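Long-range contacts in F-BAR domain only protein 1 (Danio rerio, PDB 5JP2), which may act at an early step of clathrin-mediated endocytosis, and binds a peptide of Eps15 through its mu homology domain: residues S69-N74 and P97-F102; A21-Y26 and L257-V262; D79-N84 and A129-Q134; E15-A20 and G263-M268. All blocks are in the same frame, centred on the assembly; numbering follows the deposited sequence.

Contact 1. Residues S69-N74 and P97-F102; sequences SFRLVN and PDTKDF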
loop_
_atom_site.group_PDB
_atom_site.type_symbol
_atom_site.label_atom_id
_atom_site.label_comp_id
_atom_site.label_asym_id
_atom_site.label_seq_id
_atom_site.Cartn_x
_atom_site.Cartn_y
_atom_site.Cartn_z
ATOM N N SER B 69 22.058 2.367 10.640
ATOM C CA SER B 69 21.497 1.081 11.006
ATOM C C SER B 69 20.010 1.231 11.284
ATOM O O SER B 69 19.591 2.240 11.840
ATOM C CB SER B 69 22.190 0.527 12.230
ATOM O OG SER B 69 21.580 -0.686 12.628
ATOM N N PHE B 70 19.207 0.246 10.884
ATOM C CA PHE B 70 17.774 0.325 11.138
ATOM C C PHE B 70 17.194 -1.039 11.488
ATOM O O PHE B 70 17.842 -2.073 11.359
ATOM C CB PHE B 70 17.026 0.944 9.964
ATOM C CG PHE B 70 17.017 0.118 8.717
ATOM C CD1 PHE B 70 16.040 -0.840 8.514
ATOM C CD2 PHE B 70 17.935 0.343 7.719
ATOM C CE1 PHE B 70 16.003 -1.579 7.367
ATOM C CE2 PHE B 70 17.900 -0.395 6.568
ATOM C CZ PHE B 70 16.925 -1.359 6.391
ATOM N N ARG B 71 15.951 -1.015 11.952
ATOM C CA ARG B 71 15.251 -2.183 12.461
ATOM C C ARG B 71 13.858 -2.267 11.849
ATOM O O ARG B 71 13.155 -1.257 11.766
ATOM C CB ARG B 71 15.133 -2.075 13.973
ATOM C CG ARG B 71 14.702 -3.306 14.683
ATOM C CD ARG B 71 14.318 -2.994 16.124
ATOM N NE ARG B 71 15.423 -2.426 16.884
ATOM C CZ ARG B 71 16.412 -3.130 17.416
ATOM N NH1 ARG B 71 16.463 -4.448 17.266
ATOM N NH2 ARG B 71 17.363 -2.506 18.089
ATOM N N LEU B 72 13.442 -3.464 11.444
ATOM C CA LEU B 72 12.038 -3.704 11.117
ATOM C C LEU B 72 11.311 -4.292 12.314
ATOM O O LEU B 72 11.805 -5.212 12.961
ATOM C CB LEU B 72 11.900 -4.649 9.933
ATOM C CG LEU B 72 12.711 -4.353 8.684
ATOM C CD1 LEU B 72 12.520 -5.494 7.723
ATOM C CD2 LEU B 72 12.265 -3.054 8.063
ATOM N N VAL B 73 10.109 -3.789 12.582
ATOM C CA VAL B 73 9.354 -4.191 13.758
ATOM C C VAL B 73 7.943 -4.573 13.357
ATOM O O VAL B 73 7.443 -4.164 12.308
ATOM C CB VAL B 73 9.312 -3.083 14.825
ATOM C CG1 VAL B 73 10.703 -2.760 15.309
ATOM C CG2 VAL B 73 8.674 -1.857 14.254
ATOM N N ASN B 74 7.302 -5.360 14.225
ATOM C CA ASN B 74 5.955 -5.886 14.001
ATOM C C ASN B 74 5.866 -6.606 12.660
ATOM O O ASN B 74 4.940 -6.402 11.877
ATOM C CB ASN B 74 4.900 -4.784 14.102
ATOM C CG ASN B 74 3.493 -5.336 14.184
ATOM O OD1 ASN B 74 3.283 -6.465 14.627
ATOM N ND2 ASN B 74 2.521 -4.548 13.746
ATOM N N PRO B 97 11.522 -13.340 15.923
ATOM C CA PRO B 97 10.431 -13.368 14.940
ATOM C C PRO B 97 9.787 -12.020 14.674
ATOM O O PRO B 97 9.254 -11.821 13.576
ATOM C CB PRO B 97 9.433 -14.338 15.573
ATOM C CG PRO B 97 9.657 -14.155 17.027
ATOM C CD PRO B 97 11.128 -13.952 17.200
ATOM N N ASP B 98 9.758 -11.115 15.650
ATOM C CA ASP B 98 9.060 -9.843 15.500
ATOM C C ASP B 98 9.956 -8.680 15.110
ATOM O O ASP B 98 9.453 -7.565 14.962
ATOM C CB ASP B 98 8.322 -9.487 16.785
ATOM C CG ASP B 98 6.879 -9.924 16.760
ATOM O OD1 ASP B 98 6.229 -9.730 15.714
ATOM O OD2 ASP B 98 6.400 -10.464 17.778
ATOM N N THR B 99 11.260 -8.899 14.960
ATOM C CA THR B 99 12.202 -7.812 14.733
ATOM C C THR B 99 13.367 -8.304 13.887
ATOM O O THR B 99 13.789 -9.450 14.029
ATOM C CB THR B 99 12.690 -7.286 16.082
ATOM O OG1 THR B 99 11.668 -6.471 16.662
ATOM C CG2 THR B 99 13.961 -6.500 15.947
ATOM N N LYS B 100 13.894 -7.438 13.019
ATOM C CA LYS B 100 15.113 -7.772 12.293
ATOM C C LYS B 100 15.934 -6.525 12.007
ATOM O O LYS B 100 15.390 -5.488 11.632
ATOM C CB LYS B 100 14.826 -8.490 10.975
ATOM C CG LYS B 100 16.014 -9.334 10.548
ATOM C CD LYS B 100 15.946 -9.828 9.122
ATOM C CE LYS B 100 17.041 -10.854 8.896
ATOM N NZ LYS B 100 18.268 -10.503 9.666
ATOM N N ASP B 101 17.250 -6.665 12.108
ATOM C CA ASP B 101 18.186 -5.563 11.991
ATOM C C ASP B 101 18.932 -5.599 10.668
ATOM O O ASP B 101 19.225 -6.664 10.124
ATOM C CB ASP B 101 19.220 -5.579 13.117
ATOM C CG ASP B 101 18.637 -5.211 14.449
ATOM O OD1 ASP B 101 17.785 -5.953 14.956
ATOM O OD2 ASP B 101 19.013 -4.156 14.973
ATOM N N PHE B 102 19.247 -4.410 10.173
ATOM C CA PHE B 102 20.024 -4.237 8.963
ATOM C C PHE B 102 21.023 -3.109 9.156
ATOM O O PHE B 102 20.733 -2.118 9.822
ATOM C CB PHE B 102 19.113 -3.923 7.789
ATOM C CG PHE B 102 18.197 -5.043 7.437
ATOM C CD1 PHE B 102 18.602 -6.035 6.568
ATOM C CD2 PHE B 102 16.927 -5.109 7.976
ATOM C CE1 PHE B 102 17.758 -7.065 6.252
ATOM C CE2 PHE B 102 16.080 -6.131 7.656
ATOM C CZ PHE B 102 16.494 -7.112 6.796
#
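Phe102 lays its CB over one face of the Phe70 ring, 3.6 Å from Phe70 CZ, while the two rings, their planes 27° apart, are slid so far that they barely overlap. Leu72 CD1 reaches the Phe102 ring obliquely, 3.6 Å from CE2. On the other side of the sheet the Arg71 guanidinium carries Asp101 OD2 over one face and Thr99 CG2 at its edge, in plane. Arg71 and Asp101 lie side by side in a salt bridge, NH1 to OD1 3.1 Å, but guanidinium and carboxylate planes are 86° apart, so they do not pair flat. Asp101 OD1 also accepts from Gln94 NE2. Arg71 CG, anti to the backbone N (chi1 -168°), packs 3.5 Å from Thr99 CG2, apolar chain on methyl. An alanine in place of Arg71 would probably leave the Asp101 carboxylate without its cation and open a gap beside the Thr99 methyl.

The strands are antiparallel, with hydrogen-bonded pairs at Phe70-Phe102 and Leu72-Lys100; Phe102 O takes both Phe70 N (3.0 Å) and, from above its plane, Ser69 OG (3.3 Å). Strand 69-73 runs between 99-104 and 258-261 in a four-stranded antiparallel sheet. Large apolar residues suit the side bearing Phe70, Leu72 and Phe102, because it faces Leu130, Phe81 and Pro83 of the second sheet.

Contact 2. Residues A21-Y26 and L257-V262; sequences AAITEY and LDVELV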
loop_
_atom_site.group_PDB
_atom_site.type_symbol
_atom_site.label_atom_id
_atom_site.label_comp_id
_atom_site.label_asym_id
_atom_site.label_seq_id
_atom_site.Cartn_x
_atom_site.Cartn_y
_atom_site.Cartn_z
ATOM N N ALA B 21 11.939 7.566 5.541
ATOM C CA ALA B 21 11.517 6.261 5.056
ATOM C C ALA B 21 10.118 6.346 4.449
ATOM O O ALA B 21 9.334 7.232 4.789
ATOM C CB ALA B 21 11.525 5.230 6.177
ATOM N N ALA B 22 9.820 5.438 3.522
ATOM C CA ALA B 22 8.488 5.332 2.941
ATOM C C ALA B 22 8.119 3.868 2.824
ATOM O O ALA B 22 8.874 3.075 2.262
ATOM C CB ALA B 22 8.390 6.005 1.571
ATOM N N ILE B 23 6.957 3.528 3.361
ATOM C CA ILE B 23 6.411 2.181 3.341
ATOM C C ILE B 23 5.207 2.224 2.420
ATOM O O ILE B 23 4.247 2.945 2.696
ATOM C CB ILE B 23 6.019 1.710 4.748
ATOM C CG1 ILE B 23 7.235 1.644 5.661
ATOM C CG2 ILE B 23 5.342 0.380 4.705
ATOM C CD1 ILE B 23 6.897 1.275 7.079
ATOM N N THR B 24 5.268 1.478 1.319
ATOM C CA THR B 24 4.234 1.451 0.296
ATOM C C THR B 24 3.715 0.027 0.156
ATOM O O THR B 24 4.503 -0.905 0.029
ATOM C CB THR B 24 4.787 1.944 -1.028
ATOM O OG1 THR B 24 5.375 3.224 -0.825
ATOM C CG2 THR B 24 3.702 2.071 -2.042
ATOM N N GLU B 25 2.402 -0.148 0.208
ATOM C CA GLU B 25 1.821 -1.481 0.178
ATOM C C GLU B 25 0.659 -1.552 -0.798
ATOM O O GLU B 25 -0.170 -0.652 -0.837
ATOM C CB GLU B 25 1.372 -1.908 1.574
ATOM C CG GLU B 25 2.525 -2.247 2.455
ATOM C CD GLU B 25 2.124 -2.813 3.773
ATOM O OE1 GLU B 25 0.928 -2.964 4.014
ATOM O OE2 GLU B 25 3.010 -3.094 4.589
ATOM N N TYR B 26 0.628 -2.603 -1.609
ATOM C CA TYR B 26 -0.503 -2.911 -2.471
ATOM C C TYR B 26 -1.192 -4.186 -2.002
ATOM O O TYR B 26 -0.548 -5.126 -1.544
ATOM C CB TYR B 26 -0.080 -3.068 -3.921
ATOM C CG TYR B 26 0.374 -1.788 -4.528
ATOM C CD1 TYR B 26 -0.523 -0.923 -5.119
ATOM C CD2 TYR B 26 1.703 -1.427 -4.493
ATOM C CE1 TYR B 26 -0.098 0.262 -5.664
ATOM C CE2 TYR B 26 2.136 -0.258 -5.035
ATOM C CZ TYR B 26 1.239 0.587 -5.617
ATOM O OH TYR B 26 1.691 1.760 -6.166
ATOM N N LEU B 257 3.929 -3.832 9.427
ATOM C CA LEU B 257 5.362 -3.589 9.428
ATOM C C LEU B 257 5.664 -2.119 9.689
ATOM O O LEU B 257 4.941 -1.223 9.253
ATOM C CB LEU B 257 5.967 -4.030 8.097
ATOM C CG LEU B 257 7.453 -3.794 7.828
ATOM C CD1 LEU B 257 7.953 -4.859 6.933
ATOM C CD2 LEU B 257 7.700 -2.466 7.162
ATOM N N ASP B 258 6.749 -1.878 10.419
ATOM C CA ASP B 258 7.213 -0.528 10.691
ATOM C C ASP B 258 8.738 -0.539 10.734
ATOM O O ASP B 258 9.362 -1.595 10.838
ATOM C CB ASP B 258 6.620 -0.008 12.004
ATOM C CG ASP B 258 6.490 1.485 12.032
ATOM O OD1 ASP B 258 6.940 2.150 11.083
ATOM O OD2 ASP B 258 5.952 1.998 13.024
ATOM N N VAL B 259 9.339 0.644 10.653
ATOM C CA VAL B 259 10.789 0.784 10.639
ATOM C C VAL B 259 11.219 1.820 11.676
ATOM O O VAL B 259 10.558 2.843 11.862
ATOM C CB VAL B 259 11.288 1.160 9.229
ATOM C CG1 VAL B 259 10.749 2.499 8.807
ATOM C CG2 VAL B 259 12.788 1.128 9.171
ATOM N N GLU B 260 12.304 1.535 12.384
ATOM C CA GLU B 260 12.877 2.495 13.308
ATOM C C GLU B 260 14.395 2.403 13.248
ATOM O O GLU B 260 14.952 1.337 12.992
ATOM C CB GLU B 260 12.382 2.276 14.739
ATOM C CG GLU B 260 12.974 1.093 15.441
ATOM C CD GLU B 260 12.273 0.781 16.746
ATOM O OE1 GLU B 260 11.132 1.243 16.924
ATOM O OE2 GLU B 260 12.870 0.094 17.603
ATOM N N LEU B 261 15.061 3.534 13.457
ATOM C CA LEU B 261 16.513 3.574 13.396
ATOM C C LEU B 261 17.115 3.003 14.666
ATOM O O LEU B 261 16.480 2.981 15.718
ATOM C CB LEU B 261 17.007 4.999 13.205
ATOM C CG LEU B 261 16.599 5.724 11.934
ATOM C CD1 LEU B 261 17.375 7.031 11.813
ATOM C CD2 LEU B 261 16.823 4.854 10.740
ATOM N N VAL B 262 18.350 2.533 14.564
ATOM C CA VAL B 262 19.070 1.971 15.701
ATOM C C VAL B 262 20.300 2.832 15.904
ATOM O O VAL B 262 21.171 2.900 15.029
ATOM C CB VAL B 262 19.459 0.508 15.487
ATOM C CG1 VAL B 262 20.095 -0.032 16.731
ATOM C CG2 VAL B 262 18.245 -0.302 15.126
#
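Ile23 and Leu257 meet in the interior of a beta sandwich, where strand 21-26 of the long mixed sheet faces strand 258-261 of the smaller antiparallel one. The segment axes are 8.5 Å apart and nearly antiparallel. No hydrogen bond joins them, and the contact is made by side chains, chiefly Ile23, against side chains and backbone of 257-259.

Ile23 spans the gap. From CB, which points toward the other segment, the CG2 branch goes to the hydroxyl of Tyr133, while CG1 leaves anti to the carbonyl carbon. A chi2 of 176° puts CD1 anti to CA, carrying this methyl out toward 257-259, where it does the touching. Leu257 CD2 lies 3.8 Å from Ile23 CD1, the two side chains crossing obliquely; Leu257 O is equally near, and Asp258 CA lies 4.0 Å from the same methyl. Val259 CG1 is looser, 4.4 Å from Ile23 CD1. A long, branched aliphatic chain suits this place, since one branch bridges the sheets and the other meets the tyrosine.

Two residues earlier, on the same side of the strand, Ala21 needs only its CB to meet Val259 CG1, at 3.9 Å; Met268 also packs on this small residue. Glu25, on that side too, is buried, but its OE2 is hydrogen-bonded to Tyr133 OH and Ser255 OG, and OE1 weakly to Leu254 N. Ala22 and Thr24 pack on the bound peptide instead.

Asp258 points its CB away, yet its carboxylate curls back and makes a salt bridge with Lys273; Asp258 OD1 also accepts the neighbouring Val259 N at 2.9 Å, from above the carboxylate plane.

Contact 3. Residues D79-N84 and A129-Q134; sequences DHFLPN and ALLKYQ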
loop_
_atom_site.group_PDB
_atom_site.type_symbol
_atom_site.label_atom_id
_atom_site.label_comp_id
_atom_site.label_asym_id
_atom_site.label_seq_id
_atom_site.Cartn_x
_atom_site.Cartn_y
_atom_site.Cartn_z
ATOM N N ASP B 79 5.440 -12.656 5.293
ATOM C CA ASP B 79 5.847 -14.000 4.916
ATOM C C ASP B 79 7.273 -14.047 4.379
ATOM O O ASP B 79 7.972 -15.041 4.590
ATOM C CB ASP B 79 4.873 -14.568 3.883
ATOM C CG ASP B 79 3.466 -14.721 4.422
ATOM O OD1 ASP B 79 3.288 -14.861 5.652
ATOM O OD2 ASP B 79 2.528 -14.714 3.605
ATOM N N HIS B 80 7.727 -13.006 3.679
ATOM C CA HIS B 80 8.975 -13.090 2.931
ATOM C C HIS B 80 9.596 -11.713 2.723
ATOM O O HIS B 80 8.888 -10.738 2.472
ATOM C CB HIS B 80 8.735 -13.760 1.577
ATOM C CG HIS B 80 9.989 -14.095 0.837
ATOM N ND1 HIS B 80 11.053 -14.737 1.432
ATOM C CD2 HIS B 80 10.347 -13.886 -0.451
ATOM C CE1 HIS B 80 12.015 -14.906 0.543
ATOM N NE2 HIS B 80 11.612 -14.396 -0.607
ATOM N N PHE B 81 10.926 -11.654 2.791
ATOM C CA PHE B 81 11.701 -10.427 2.635
ATOM C C PHE B 81 12.734 -10.575 1.534
ATOM O O PHE B 81 13.391 -11.610 1.432
ATOM C CB PHE B 81 12.465 -10.075 3.897
ATOM C CG PHE B 81 11.615 -9.851 5.086
ATOM C CD1 PHE B 81 11.119 -8.597 5.365
ATOM C CD2 PHE B 81 11.345 -10.886 5.956
ATOM C CE1 PHE B 81 10.345 -8.381 6.483
ATOM C CE2 PHE B 81 10.572 -10.680 7.073
ATOM C CZ PHE B 81 10.073 -9.424 7.341
ATOM N N LEU B 82 12.914 -9.519 0.744
ATOM C CA LEU B 82 14.010 -9.424 -0.216
ATOM C C LEU B 82 14.796 -8.146 0.022
ATOM O O LEU B 82 14.533 -7.116 -0.606
ATOM C CB LEU B 82 13.519 -9.480 -1.655
ATOM C CG LEU B 82 13.136 -10.870 -2.145
ATOM C CD1 LEU B 82 12.665 -10.812 -3.583
ATOM C CD2 LEU B 82 14.321 -11.803 -2.000
ATOM N N PRO B 83 15.777 -8.181 0.915
ATOM C CA PRO B 83 16.579 -6.987 1.173
ATOM C C PRO B 83 17.436 -6.629 -0.021
ATOM O O PRO B 83 17.747 -7.457 -0.872
ATOM C CB PRO B 83 17.448 -7.391 2.362
ATOM C CG PRO B 83 16.899 -8.684 2.841
ATOM C CD PRO B 83 16.253 -9.327 1.693
ATOM N N ASN B 84 17.833 -5.371 -0.072
ATOM C CA ASN B 84 18.748 -4.943 -1.115
ATOM C C ASN B 84 20.130 -5.422 -0.720
ATOM O O ASN B 84 20.705 -4.925 0.247
ATOM C CB ASN B 84 18.717 -3.427 -1.274
ATOM C CG ASN B 84 19.746 -2.916 -2.249
ATOM O OD1 ASN B 84 20.806 -3.491 -2.411
ATOM N ND2 ASN B 84 19.427 -1.827 -2.918
ATOM N N ALA B 129 16.132 2.040 -2.508
ATOM C CA ALA B 129 15.199 0.940 -2.297
ATOM C C ALA B 129 15.830 -0.075 -1.362
ATOM O O ALA B 129 16.849 -0.675 -1.688
ATOM C CB ALA B 129 14.816 0.303 -3.628
ATOM N N LEU B 130 15.265 -0.220 -0.173
ATOM C CA LEU B 130 15.809 -1.144 0.808
ATOM C C LEU B 130 15.241 -2.560 0.720
ATOM O O LEU B 130 15.976 -3.526 0.930
ATOM C CB LEU B 130 15.596 -0.585 2.208
ATOM C CG LEU B 130 16.249 0.775 2.448
ATOM C CD1 LEU B 130 16.164 1.177 3.902
ATOM C CD2 LEU B 130 17.687 0.736 2.011
ATOM N N LEU B 131 13.934 -2.715 0.514
ATOM C CA LEU B 131 13.316 -4.011 0.752
ATOM C C LEU B 131 12.039 -4.186 -0.053
ATOM O O LEU B 131 11.296 -3.230 -0.268
ATOM C CB LEU B 131 13.019 -4.168 2.232
ATOM C CG LEU B 131 12.458 -5.470 2.747
ATOM C CD1 LEU B 131 13.577 -6.397 3.096
ATOM C CD2 LEU B 131 11.638 -5.156 3.964
ATOM N N LYS B 132 11.790 -5.426 -0.481
ATOM C CA LYS B 132 10.499 -5.873 -0.984
ATOM C C LYS B 132 9.995 -6.974 -0.063
ATOM O O LYS B 132 10.785 -7.708 0.521
ATOM C CB LYS B 132 10.587 -6.407 -2.406
ATOM C CG LYS B 132 11.306 -5.511 -3.357
ATOM C CD LYS B 132 10.672 -4.158 -3.472
ATOM C CE LYS B 132 11.197 -3.445 -4.702
ATOM N NZ LYS B 132 10.662 -2.069 -4.824
ATOM N N TYR B 133 8.682 -7.087 0.085
ATOM C CA TYR B 133 8.151 -8.091 0.992
ATOM C C TYR B 133 6.714 -8.422 0.621
ATOM O O TYR B 133 6.069 -7.717 -0.149
ATOM C CB TYR B 133 8.268 -7.651 2.460
ATOM C CG TYR B 133 7.556 -6.383 2.827
ATOM C CD1 TYR B 133 8.145 -5.154 2.620
ATOM C CD2 TYR B 133 6.294 -6.412 3.380
ATOM C CE1 TYR B 133 7.499 -3.990 2.954
ATOM C CE2 TYR B 133 5.638 -5.256 3.709
ATOM C CZ TYR B 133 6.250 -4.044 3.501
ATOM O OH TYR B 133 5.601 -2.886 3.828
ATOM N N GLN B 134 6.229 -9.526 1.180
ATOM C CA GLN B 134 4.987 -10.149 0.755
ATOM C C GLN B 134 4.282 -10.733 1.960
ATOM O O GLN B 134 4.929 -11.277 2.850
ATOM C CB GLN B 134 5.271 -11.253 -0.257
ATOM C CG GLN B 134 4.244 -11.449 -1.311
ATOM C CD GLN B 134 4.684 -12.478 -2.312
ATOM O OE1 GLN B 134 5.548 -13.303 -2.024
ATOM N NE2 GLN B 134 4.104 -12.433 -3.502
#
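Phe81 and Tyr133, His80 and Gln134, Leu82 and Lys132, and Pro83 and Leu131 pair across an antiparallel edge of the long mixed sheet, whose outermost strand here is 80-83. It begins with a classic beta bulge: Asp79 and His80 both face Gln134, whose O accepts Asp79 N at 2.9 Å and His80 N only weakly.

Among the backbone bonds beyond it, Leu82 N to Lys132 O is 2.8 Å. Pro83 suits its non-hydrogen-bonded position because no amide hydrogen is required of it there.

Apolar packing gathers round Leu131, whose CG lies beside the carbonyl carbon (chi1 -176°), from where its two methyls reach different partners. Leu131 CD2 meets the Phe81 ring at its edge, in plane, 3.8 Å from Phe81 CD1, and Leu131 CD1 lies 4.0 Å from Pro83 CG. Phe81 and Leu131 both continue onto Leu72 of the smaller sheet. Tyr133 brings its CB beside the Phe81 ring and sends its hydroxyl to Glu25.

A polar side chain closes the other end. Asn84 suits a strand end because its amide serves two ways: OD1 accepts Leu87 N, whereas ND2 gives a hydrogen bond to Ala129 O, 3.1 Å, nearly along the C=O axis.

Contact 4. Residues E15-A20 and G263-M268; sequences ESWPVA and GSRYRM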
loop_
_atom_site.group_PDB
_atom_site.type_symbol
_atom_site.label_atom_id
_atom_site.label_comp_id
_atom_site.label_asym_id
_atom_site.label_seq_id
_atom_site.Cartn_x
_atom_site.Cartn_y
_atom_site.Cartn_z
ATOM N N GLU B 15 26.648 17.270 13.600
ATOM C CA GLU B 15 25.217 17.252 13.870
ATOM C C GLU B 15 24.593 15.939 13.407
ATOM O O GLU B 15 25.066 15.303 12.464
ATOM C CB GLU B 15 24.510 18.435 13.200
ATOM C CG GLU B 15 24.855 18.663 11.752
ATOM C CD GLU B 15 23.946 19.688 11.091
ATOM O OE1 GLU B 15 22.820 19.889 11.580
ATOM O OE2 GLU B 15 24.351 20.294 10.081
ATOM N N SER B 16 23.541 15.520 14.107
ATOM C CA SER B 16 22.818 14.306 13.739
ATOM C C SER B 16 22.153 14.478 12.381
ATOM O O SER B 16 21.552 15.515 12.100
ATOM C CB SER B 16 21.770 13.970 14.794
ATOM O OG SER B 16 21.357 12.622 14.676
ATOM N N TRP B 17 22.249 13.457 11.547
ATOM C CA TRP B 17 21.836 13.633 10.162
ATOM C C TRP B 17 20.470 13.013 9.916
ATOM O O TRP B 17 20.199 11.910 10.412
ATOM C CB TRP B 17 22.866 13.010 9.230
ATOM C CG TRP B 17 24.251 13.527 9.454
ATOM C CD1 TRP B 17 24.652 14.830 9.425
ATOM C CD2 TRP B 17 25.425 12.753 9.728
ATOM N NE1 TRP B 17 25.999 14.915 9.669
ATOM C CE2 TRP B 17 26.497 13.653 9.856
ATOM C CE3 TRP B 17 25.672 11.389 9.877
ATOM C CZ2 TRP B 17 27.795 13.232 10.122
ATOM C CZ3 TRP B 17 26.960 10.975 10.143
ATOM C CH2 TRP B 17 28.004 11.890 10.264
ATOM N N PRO B 18 19.592 13.679 9.168
ATOM C CA PRO B 18 18.247 13.140 8.946
ATOM C C PRO B 18 18.152 12.219 7.738
ATOM O O PRO B 18 18.762 12.461 6.696
ATOM C CB PRO B 18 17.418 14.404 8.717
ATOM C CG PRO B 18 18.383 15.317 8.001
ATOM C CD PRO B 18 19.738 15.034 8.599
ATOM N N VAL B 19 17.332 11.172 7.874
ATOM C CA VAL B 19 16.873 10.377 6.742
ATOM C C VAL B 19 15.369 10.205 6.871
ATOM O O VAL B 19 14.785 10.431 7.928
ATOM C CB VAL B 19 17.566 8.994 6.636
ATOM C CG1 VAL B 19 19.072 9.146 6.492
ATOM C CG2 VAL B 19 17.222 8.101 7.807
ATOM N N ALA B 20 14.738 9.804 5.774
ATOM C CA ALA B 20 13.309 9.551 5.750
ATOM C C ALA B 20 13.015 8.207 5.092
ATOM O O ALA B 20 13.739 7.766 4.200
ATOM C CB ALA B 20 12.576 10.668 5.013
ATOM N N GLY B 263 20.369 3.497 17.040
ATOM C CA GLY B 263 21.429 4.438 17.296
ATOM C C GLY B 263 20.953 5.866 17.130
ATOM O O GLY B 263 19.942 6.148 16.485
ATOM N N SER B 264 21.692 6.776 17.751
ATOM C CA SER B 264 21.323 8.179 17.797
ATOM C C SER B 264 22.055 9.022 16.770
ATOM O O SER B 264 21.806 10.222 16.697
ATOM C CB SER B 264 21.575 8.742 19.193
ATOM O OG SER B 264 22.910 8.497 19.595
ATOM N N ARG B 265 22.957 8.432 15.987
ATOM C CA ARG B 265 23.793 9.235 15.103
ATOM C C ARG B 265 23.000 9.771 13.928
ATOM O O ARG B 265 23.372 10.791 13.344
ATOM C CB ARG B 265 24.972 8.414 14.598
ATOM C CG ARG B 265 26.088 9.229 13.966
ATOM C CD ARG B 265 26.835 10.067 15.004
ATOM N NE ARG B 265 27.719 11.068 14.408
ATOM C CZ ARG B 265 27.302 12.159 13.776
ATOM N NH1 ARG B 265 26.007 12.399 13.640
ATOM N NH2 ARG B 265 28.182 13.011 13.274
ATOM N N TYR B 266 21.930 9.086 13.558
ATOM C CA TYR B 266 21.004 9.525 12.536
ATOM C C TYR B 266 19.632 9.636 13.175
ATOM O O TYR B 266 19.345 8.987 14.182
ATOM C CB TYR B 266 20.967 8.541 11.363
ATOM C CG TYR B 266 22.290 8.355 10.657
ATOM C CD1 TYR B 266 23.240 7.471 11.129
ATOM C CD2 TYR B 266 22.569 9.040 9.498
ATOM C CE1 TYR B 266 24.430 7.311 10.487
ATOM C CE2 TYR B 266 23.756 8.872 8.847
ATOM C CZ TYR B 266 24.678 8.012 9.345
ATOM O OH TYR B 266 25.864 7.863 8.697
ATOM N N ARG B 267 18.778 10.456 12.595
ATOM C CA ARG B 267 17.414 10.540 13.080
ATOM C C ARG B 267 16.451 10.492 11.908
ATOM O O ARG B 267 16.762 10.932 10.804
ATOM C CB ARG B 267 17.183 11.803 13.928
ATOM C CG ARG B 267 17.385 13.076 13.188
ATOM C CD ARG B 267 17.265 14.292 14.086
ATOM N NE ARG B 267 17.799 15.430 13.364
ATOM C CZ ARG B 267 17.154 16.064 12.405
ATOM N NH1 ARG B 267 15.926 15.706 12.077
ATOM N NH2 ARG B 267 17.741 17.057 11.778
ATOM N N MET B 268 15.265 9.969 12.173
ATOM C CA MET B 268 14.281 9.746 11.128
ATOM C C MET B 268 13.418 10.984 11.012
ATOM O O MET B 268 12.610 11.276 11.896
ATOM C CB MET B 268 13.433 8.513 11.413
ATOM C CG MET B 268 12.538 8.165 10.248
ATOM S SD MET B 268 13.302 7.114 9.007
ATOM C CE MET B 268 13.220 5.597 9.869
HETATM O O HOH W 1 20.411 18.402 12.065
#
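Trp17, Pro18 and Val19 run parallel, at 38°, to Tyr266, Arg267 and Met268, with Arg267 N bonded to Trp17 O and Val19 N to Arg267 O, both 3.0 Å. This is the parallel strand pair of the otherwise antiparallel mixed sheet, joining the first strand of the domain to its last.

In one of the two conformers modelled for Trp17, the Arg265 guanidinium lies flat on its six-membered ring, a cation-pi stack with CZ 3.8 Å from the ring centroid and the planes 28° apart. Arg265 NH1 points its N-H straight (169°) at Glu15 O, 3.3 Å away, but meets it from above the carbonyl plane; stack and bond together limit the guanidinium's turn. An alanine for Arg265 would probably strip the Trp17 face of its cation and leave Glu15 O without that donor.

Tyr266 CE2 meets the indole edge at Trp17 CE3, the two ring planes inclined, and Tyr266 OH is bonded to Pro66 O. A long, charged side chain suits position 267: the Arg267 guanidinium lies over Pro18 CB and reaches an acidic side chain of the bound peptide. Arg267 NH2 also donates to a water, 3.0 Å away, which in turn donates to Glu15 OE1 and Ser16 O.

Overall arrangement
Chain order begins with 15-20, which leads into strand 17-31, and 21-26 farther along it; their partners in contacts 4 and 2 come near the C terminus. Residues 69-74 and then 79-84 follow; 97-102 returns to close contact 1, and 129-134 closes contact 3, so these two cross, their segments alternating. Both lie within the long loop ended by 257-262 in contact 2, which itself lies within the still wider one ended by 263-268 in contact 4. Contacts 3 and 4 belong to the mixed sheet and contact 1 to the smaller antiparallel sheet; contact 2 bridges them. Contact 1 touches contacts 2 and 3, whereas contacts 3 and 4 stand apart, their centres about 23 Å from each other.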